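PDB 5NXK: serine-rich secreted cell wall anchored (LPXTG-motif ) protein from Lactobacillus reuteri ATCC 53608, which probably acts as a surface adhesin, its beta-solenoid domain helping the gut bacterium to attach to its host. Local coordinates for residues N129-S134 / V178-A183. Numbering follows the deposited sequence.
Sequences NTTLNS and VLNNSA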
# COMPACT_ATOMS: atom_id res chain seq x y z
N ASN A 129 -3.31 -1.67 -14.69
CA ASN A 129 -2.30 -0.63 -14.84
C ASN A 129 -2.49 0.43 -13.78
O ASN A 129 -3.27 1.36 -13.94
CB ASN A 129 -2.36 -0.03 -16.25
CG ASN A 129 -2.05 -1.06 -17.31
OD1 ASN A 129 -1.12 -1.85 -17.16
ND2 ASN A 129 -2.82 -1.06 -18.39
N THR A 130 -1.79 0.25 -12.67
CA THR A 130 -2.01 1.11 -11.51
C THR A 130 -0.74 1.87 -11.16
O THR A 130 0.36 1.30 -11.08
CB THR A 130 -2.52 0.27 -10.30
OG1 THR A 130 -3.84 -0.20 -10.56
CG2 THR A 130 -2.53 1.10 -9.01
N THR A 131 -0.90 3.17 -10.98
CA THR A 131 0.21 4.06 -10.68
C THR A 131 -0.08 4.83 -9.41
O THR A 131 -1.11 5.50 -9.29
CB THR A 131 0.47 5.04 -11.84
OG1 THR A 131 0.71 4.29 -13.04
CG2 THR A 131 1.69 5.91 -11.55
N LEU A 132 0.83 4.70 -8.46
CA LEU A 132 0.70 5.34 -7.17
C LEU A 132 1.77 6.41 -7.01
O LEU A 132 2.95 6.15 -7.25
CB LEU A 132 0.82 4.28 -6.07
CG LEU A 132 -0.08 3.05 -6.24
CD1 LEU A 132 0.19 2.06 -5.14
CD2 LEU A 132 -1.56 3.44 -6.22
N ASN A 133 1.37 7.62 -6.61
CA ASN A 133 2.33 8.72 -6.50
C ASN A 133 2.38 9.30 -5.10
O ASN A 133 1.40 9.86 -4.61
CB ASN A 133 1.98 9.81 -7.52
CG ASN A 133 1.99 9.30 -8.95
OD1 ASN A 133 3.05 9.20 -9.58
ND2 ASN A 133 0.82 8.94 -9.45
N SER A 134 3.50 9.13 -4.42
CA SER A 134 3.70 9.77 -3.13
C SER A 134 4.35 11.13 -3.37
O SER A 134 5.51 11.21 -3.76
CB SER A 134 4.55 8.90 -2.21
OG SER A 134 4.74 9.52 -0.95
N VAL A 178 3.25 0.83 -10.91
CA VAL A 178 4.33 1.79 -10.81
C VAL A 178 4.13 2.59 -9.53
O VAL A 178 3.02 3.00 -9.23
CB VAL A 178 4.37 2.74 -12.03
CG1 VAL A 178 5.42 3.81 -11.85
CG2 VAL A 178 4.62 1.95 -13.33
N LEU A 179 5.19 2.77 -8.75
CA LEU A 179 5.08 3.67 -7.60
C LEU A 179 6.19 4.70 -7.70
O LEU A 179 7.38 4.37 -7.71
CB LEU A 179 5.16 2.89 -6.29
CG LEU A 179 4.86 3.64 -4.98
CD1 LEU A 179 4.45 2.62 -3.90
CD2 LEU A 179 6.00 4.53 -4.49
N ASN A 180 5.77 5.96 -7.76
CA ASN A 180 6.66 7.11 -7.87
C ASN A 180 6.71 7.82 -6.54
O ASN A 180 5.68 8.21 -6.01
CB ASN A 180 6.19 8.05 -8.97
CG ASN A 180 6.11 7.37 -10.33
OD1 ASN A 180 7.08 6.75 -10.77
ND2 ASN A 180 4.95 7.45 -10.98
N ASN A 181 7.89 7.96 -5.95
CA ASN A 181 7.95 8.55 -4.62
C ASN A 181 8.88 9.75 -4.60
O ASN A 181 10.08 9.64 -4.83
CB ASN A 181 8.40 7.49 -3.59
CG ASN A 181 8.13 7.92 -2.15
OD1 ASN A 181 7.90 9.08 -1.87
ND2 ASN A 181 8.16 6.95 -1.24
N SER A 182 8.30 10.91 -4.33
CA SER A 182 9.08 12.12 -4.15
C SER A 182 8.71 12.79 -2.83
O SER A 182 8.85 14.00 -2.69
CB SER A 182 8.88 13.08 -5.33
OG SER A 182 7.50 13.37 -5.50
N ALA A 183 8.23 12.01 -1.87
CA ALA A 183 7.65 12.59 -0.66
C ALA A 183 7.98 11.85 0.62
O ALA A 183 8.07 12.46 1.69
CB ALA A 183 6.13 12.65 -0.81
O HOH W 1 6.49 11.47 -7.00
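Successive turns of a right-handed, pectate lyase-like beta-solenoid lay strand 129-134 beside strand 176-181, parallel to it. Five backbone hydrogen bonds, from Val178 N to Thr130 O through to Ser182 N to Ser134 O, hold the register, which sets Leu179 beside Leu132 and Asn180 beside Asn133. Leu132 and Leu179 turn inward, where branched apolar chains fill the solenoid core: Leu132 CB lies 4.2 Å from Leu179 CG, and both chains pack on Leu163. On the outer face Thr131 and Val178, beta-branched and at ease in extended chain, stand side by side.

Further along that face Asn133 and Asn180 pair through their side-chain amides across the rungs. Both place CG anti to the carbonyl carbon (chi1 -59°), so the amides run alongside each other, planes 27° apart. Asparagine suits Asn133's place because its amide can accept from one rung and donate to the other: Asn133 ND2 binds Ala107 O, while Asn180 ND2 gives a hydrogen to Asn133 OD1 at 2.9 Å, fairly straight (166° at the hydrogen), in the amide plane of Asn180 but above the carbonyl plane of Asn133. Inside, Ser134 is small enough to lie against Asn181, its CB 3.4 Å from Asn181 OD1, while its hydroxyl bonds Gly110 O and Thr184 OG1. Asn181 ND2 binds Asp187 and Thr184, and its OD1 closes an Asx turn as the strand ends, accepting Ala183 N at 2.9 Å in the carbonyl plane.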